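Local coordinates for cytoplasmic export protein 1 (Saccharomyces cerevisiae, PDB 3VWA) that binds tRNA and takes part in nuclear tRNA export, where it may pass aminoacylated tRNAs from export receptors to the translation machinery, at residues N224-K227 and R228-T232; S431-E434 and I435-T439. All blocks are in the same frame, centred on the assembly; numbering follows the deposited sequence.

Contact 1: residues N224-K227 and R228-T232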
loop_
_atom_site.group_PDB
_atom_site.type_symbol
_atom_site.label_atom_id
_atom_site.label_comp_id
_atom_site.label_asym_id
_atom_site.label_seq_id
_atom_site.Cartn_x
_atom_site.Cartn_y
_atom_site.Cartn_z
ATOM N N ASN A 224 -7.122 -36.585 4.954
ATOM C CA ASN A 224 -8.348 -37.068 4.327
ATOM C C ASN A 224 -9.262 -35.885 4.113
ATOM O O ASN A 224 -9.824 -35.729 3.037
ATOM C CB ASN A 224 -9.024 -38.121 5.204
ATOM C CG ASN A 224 -10.099 -38.904 4.459
ATOM O OD1 ASN A 224 -11.289 -38.831 4.794
ATOM N ND2 ASN A 224 -9.678 -39.671 3.438
ATOM N N PHE A 225 -9.370 -35.026 5.140
ATOM C CA PHE A 225 -10.188 -33.807 5.083
ATOM C C PHE A 225 -9.719 -32.915 3.950
ATOM O O PHE A 225 -10.522 -32.332 3.231
ATOM C CB PHE A 225 -10.123 -33.090 6.428
ATOM C CG PHE A 225 -10.786 -31.746 6.456
ATOM C CD1 PHE A 225 -12.151 -31.628 6.709
ATOM C CD2 PHE A 225 -10.024 -30.570 6.286
ATOM C CE1 PHE A 225 -12.771 -30.381 6.760
ATOM C CE2 PHE A 225 -10.640 -29.323 6.330
ATOM C CZ PHE A 225 -12.014 -29.226 6.574
ATOM N N ARG A 226 -8.411 -32.883 3.752
ATOM C CA ARG A 226 -7.806 -32.067 2.715
ATOM C C ARG A 226 -8.220 -32.501 1.268
ATOM O O ARG A 226 -8.588 -31.679 0.442
ATOM C CB ARG A 226 -6.304 -32.156 2.907
ATOM C CG ARG A 226 -5.522 -31.133 2.140
ATOM C CD ARG A 226 -4.104 -31.094 2.640
ATOM N NE ARG A 226 -3.349 -30.240 1.740
ATOM C CZ ARG A 226 -2.046 -30.352 1.538
ATOM N NH1 ARG A 226 -1.436 -29.523 0.687
ATOM N NH2 ARG A 226 -1.367 -31.298 2.196
ATOM N N LYS A 227 -8.129 -33.788 0.963
ATOM C CA LYS A 227 -8.543 -34.308 -0.343
ATOM C C LYS A 227 -10.028 -34.076 -0.636
ATOM O O LYS A 227 -10.395 -33.964 -1.789
ATOM C CB LYS A 227 -8.231 -35.809 -0.472
ATOM C CG LYS A 227 -6.860 -36.180 0.053
ATOM C CD LYS A 227 -6.289 -37.428 -0.599
ATOM C CE LYS A 227 -4.813 -37.588 -0.214
ATOM N NZ LYS A 227 -4.250 -38.902 -0.641
ATOM N N ARG A 228 -10.872 -34.007 0.396
ATOM C CA ARG A 228 -12.318 -33.832 0.190
ATOM C C ARG A 228 -12.611 -32.402 -0.219
ATOM O O ARG A 228 -13.307 -32.127 -1.222
ATOM C CB ARG A 228 -13.101 -34.214 1.457
ATOM C CG ARG A 228 -13.076 -35.707 1.706
ATOM C CD ARG A 228 -13.519 -36.070 3.112
ATOM N NE ARG A 228 -13.725 -37.511 3.263
ATOM C CZ ARG A 228 -14.908 -38.104 3.450
ATOM N NH1 ARG A 228 -16.022 -37.392 3.533
ATOM N NH2 ARG A 228 -14.975 -39.423 3.579
ATOM N N LEU A 229 -12.036 -31.493 0.555
ATOM C CA LEU A 229 -12.164 -30.073 0.353
ATOM C C LEU A 229 -11.585 -29.691 -1.010
ATOM O O LEU A 229 -12.192 -28.923 -1.763
ATOM C CB LEU A 229 -11.413 -29.363 1.508
ATOM C CG LEU A 229 -12.157 -28.397 2.440
ATOM C CD1 LEU A 229 -13.378 -29.011 3.108
ATOM C CD2 LEU A 229 -11.236 -27.758 3.495
ATOM N N GLU A 230 -10.421 -30.247 -1.336
ATOM C CA GLU A 230 -9.787 -29.969 -2.624
ATOM C C GLU A 230 -10.695 -30.327 -3.787
ATOM O O GLU A 230 -10.586 -29.750 -4.881
ATOM C CB GLU A 230 -8.447 -30.676 -2.751
ATOM C CG GLU A 230 -7.362 -29.965 -1.949
ATOM C CD GLU A 230 -6.038 -30.705 -1.889
ATOM O OE1 GLU A 230 -5.784 -31.611 -2.702
ATOM O OE2 GLU A 230 -5.236 -30.370 -1.003
ATOM N N ASN A 231 -11.613 -31.253 -3.524
ATOM C CA ASN A 231 -12.547 -31.687 -4.524
ATOM C C ASN A 231 -13.813 -30.852 -4.642
ATOM O O ASN A 231 -14.518 -30.933 -5.653
ATOM C CB ASN A 231 -12.901 -33.155 -4.328
ATOM C CG ASN A 231 -12.533 -33.983 -5.528
ATOM O OD1 ASN A 231 -11.338 -34.202 -5.805
ATOM N ND2 ASN A 231 -13.559 -34.420 -6.288
ATOM N N THR A 232 -14.092 -30.031 -3.642
ATOM C CA THR A 232 -15.376 -29.369 -3.616
ATOM C C THR A 232 -15.410 -28.224 -4.633
ATOM O O THR A 232 -14.364 -27.735 -5.090
ATOM C CB THR A 232 -15.666 -28.830 -2.225
ATOM O OG1 THR A 232 -14.631 -27.895 -1.866
ATOM C CG2 THR A 232 -15.715 -29.971 -1.246
#
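F225 and L229, one turn apart on helix 222-231, show how an amphipathic helix sorts its i to i+4 pairs. CD2 of L229 comes obliquely to the phenyl ring, CE2 of F225 lying 3.3 Å from it, while CZ of F225 stands 3.7 Å from CD1 of L229. With CG trans to its own nitrogen (chi1 173°), the ring of F225 comes against L229. F225 also touches N211, V212 and I215 of helix 209-216 and L117 of helix 106-122; L229 touches L117 as well, so both side chains lie on the buried side of the helix.

Charged and polar pairs take the more open sides. R226, extended from CG to NE, crosses E230 obliquely, and NE makes a salt bridge of 3.3 Å to OE2. The guanidinium and carboxylate planes stand 88° apart, so this is a single-atom contact and not a paired, coplanar one. N224 and R228 repeat the spacing more loosely: NE of R228 gives a weak bond of 3.2 Å to OD1 of N224, with the amide and guanidinium planes 55° apart, while NH1 turns to N211 for another weak bond.

Beneath these pairs two backbone bonds are nearly straight, L229 N to F225 O and E230 N to R226 O, the latter at 2.9 Å. Nearby, L229 O accepts from both N and OG1 of T232, the hydroxyl lying on a lone pair at 2.6 Å. T232 is also the N-cap of helix 233-237, making this the junction of two consecutive helices, probably in the kinase-like domain.

Contact 2: residues S431-E434 and I435-T439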
loop_
_atom_site.group_PDB
_atom_site.type_symbol
_atom_site.label_atom_id
_atom_site.label_comp_id
_atom_site.label_asym_id
_atom_site.label_seq_id
_atom_site.Cartn_x
_atom_site.Cartn_y
_atom_site.Cartn_z
ATOM N N SER A 431 -1.386 26.598 -29.981
ATOM C CA SER A 431 -2.379 26.370 -31.008
ATOM C C SER A 431 -3.755 25.910 -30.494
ATOM O O SER A 431 -4.754 26.220 -31.110
ATOM C CB SER A 431 -1.838 25.390 -32.058
ATOM O OG SER A 431 -1.429 24.189 -31.440
ATOM N N ASP A 432 -3.819 25.210 -29.361
ATOM C CA ASP A 432 -5.091 24.817 -28.763
ATOM C C ASP A 432 -5.702 25.912 -27.836
ATOM O O ASP A 432 -5.032 26.440 -26.932
ATOM C CB ASP A 432 -4.895 23.482 -28.017
ATOM C CG ASP A 432 -6.197 22.862 -27.570
ATOM O OD1 ASP A 432 -6.694 21.951 -28.258
ATOM O OD2 ASP A 432 -6.713 23.258 -26.509
ATOM N N VAL A 433 -6.977 26.244 -28.070
ATOM C CA VAL A 433 -7.678 27.282 -27.318
ATOM C C VAL A 433 -7.838 26.871 -25.857
ATOM O O VAL A 433 -7.772 27.708 -24.927
ATOM C CB VAL A 433 -9.050 27.649 -27.958
ATOM C CG1 VAL A 433 -10.024 26.470 -27.899
ATOM C CG2 VAL A 433 -9.676 28.870 -27.274
ATOM N N GLU A 434 -8.034 25.574 -25.649
ATOM C CA GLU A 434 -8.226 25.060 -24.308
ATOM C C GLU A 434 -6.949 25.312 -23.414
ATOM O O GLU A 434 -7.050 25.749 -22.261
ATOM C CB GLU A 434 -8.709 23.622 -24.397
ATOM C CG GLU A 434 -9.356 23.060 -23.140
ATOM C CD GLU A 434 -10.643 23.777 -22.743
ATOM O OE1 GLU A 434 -11.318 24.353 -23.636
ATOM O OE2 GLU A 434 -10.983 23.760 -21.538
ATOM N N ILE A 435 -5.783 25.140 -24.008
ATOM C CA ILE A 435 -4.515 25.324 -23.358
ATOM C C ILE A 435 -4.285 26.781 -23.100
ATOM O O ILE A 435 -3.825 27.136 -22.013
ATOM C CB ILE A 435 -3.347 24.715 -24.192
ATOM C CG1 ILE A 435 -3.479 23.192 -24.233
ATOM C CG2 ILE A 435 -1.975 25.108 -23.607
ATOM C CD1 ILE A 435 -2.416 22.473 -25.081
ATOM N N ARG A 436 -4.593 27.632 -24.086
ATOM C CA ARG A 436 -4.583 29.100 -23.861
ATOM C C ARG A 436 -5.455 29.587 -22.711
ATOM O O ARG A 436 -4.994 30.422 -21.903
ATOM C CB ARG A 436 -4.827 29.918 -25.147
ATOM C CG ARG A 436 -3.828 29.497 -26.279
ATOM C CD ARG A 436 -3.672 30.511 -27.377
ATOM N NE ARG A 436 -4.969 30.914 -27.958
ATOM C CZ ARG A 436 -5.655 30.243 -28.885
ATOM N NH1 ARG A 436 -6.807 30.761 -29.322
ATOM N NH2 ARG A 436 -5.201 29.083 -29.388
ATOM N N THR A 437 -6.686 29.076 -22.651
ATOM C CA THR A 437 -7.672 29.390 -21.608
ATOM C C THR A 437 -7.100 28.980 -20.236
ATOM O O THR A 437 -7.044 29.803 -19.294
ATOM C CB THR A 437 -9.031 28.688 -21.910
ATOM O OG1 THR A 437 -9.472 29.042 -23.235
ATOM C CG2 THR A 437 -10.155 29.084 -20.911
ATOM N N TRP A 438 -6.636 27.734 -20.126
ATOM C CA TRP A 438 -6.151 27.210 -18.854
ATOM C C TRP A 438 -4.841 27.865 -18.427
ATOM O O TRP A 438 -4.617 28.039 -17.225
ATOM C CB TRP A 438 -6.025 25.684 -18.862
ATOM C CG TRP A 438 -7.305 25.006 -18.476
ATOM C CD1 TRP A 438 -8.299 24.534 -19.323
ATOM C CD2 TRP A 438 -7.821 24.793 -17.134
ATOM N NE1 TRP A 438 -9.353 24.020 -18.613
ATOM C CE2 TRP A 438 -9.145 24.167 -17.297
ATOM C CE3 TRP A 438 -7.367 25.086 -15.851
ATOM C CZ2 TRP A 438 -9.923 23.810 -16.213
ATOM C CZ3 TRP A 438 -8.176 24.732 -14.764
ATOM C CH2 TRP A 438 -9.420 24.119 -14.941
ATOM N N THR A 439 -3.975 28.225 -19.377
ATOM C CA THR A 439 -2.724 28.870 -18.999
ATOM C C THR A 439 -2.905 30.116 -18.135
ATOM O O THR A 439 -2.174 30.311 -17.161
ATOM C CB THR A 439 -1.853 29.262 -20.225
ATOM O OG1 THR A 439 -1.529 28.078 -20.964
ATOM C CG2 THR A 439 -0.525 29.944 -19.760
#
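The contact between D432, E434 and the residues that follow them is a local one, the capped first turn of helix 433-446 in the helical-repeat part of the chain. D432 is the N-cap. Its carboxylate stands across the start of the helix because CG lies trans to the backbone N (chi1 -170°), and OD2 receives I435 N at 3.3 Å through its anti lone pair and, weakly, E434 N. The aliphatic start of the same side chain crosses I435 at about a right angle, CB lying 4.0 Å from CD1 of I435.

T437 bonds back to the previous turn with both its backbone N and its hydroxyl. OG1 gives V433 O a bond of 2.7 Å from above the carbonyl plane, while T437 N reaches that oxygen from the opposite face, so two donors grip one acceptor. The helix lies between the two recognised HEAT repeats, in a solenoid of paired helices: V433 and T437 touch P476 of helix 474-487, and I435 meets T427 of helix 413-427.

R436 bends at chi3 (-53°), folding its guanidinium back so that V433 CA sits over one face of it, 3.6 Å above its plane and offset toward the rim. NE makes a salt bridge to D471, and NH2 bonds to D430 O. A leucine in its place would probably leave D471 without its charge partner and D430 O without this donor, loosening the hold between the preceding loop and the start of the helix. E434 and W438 run side by side; OE2 of E434 takes a weak bond of 3.4 Å from W438 NE1 at the indole edge, while OE1 pairs with K475.

Overall arrangement
Both contacts occupy a single helix and join residues three to five apart, yet they lie on opposite sides of the chain's centre, their own centres about 65 Å apart. Contact 1 belongs probably to the kinase-like part and contact 2 to the helical-repeat part, and they share no element. Each is partly buried. In contact 1 the buried side is a leucine-phenylalanine pair and the charged pair stays within the helix; in contact 2 buried threonines bond to backbone carbonyls, and the main salt bridges leave the helix for D471 and K475, near and on helix 474-487. Both include an N-cap, T232 for the helix that follows contact 1 and D432 for the helix of contact 2.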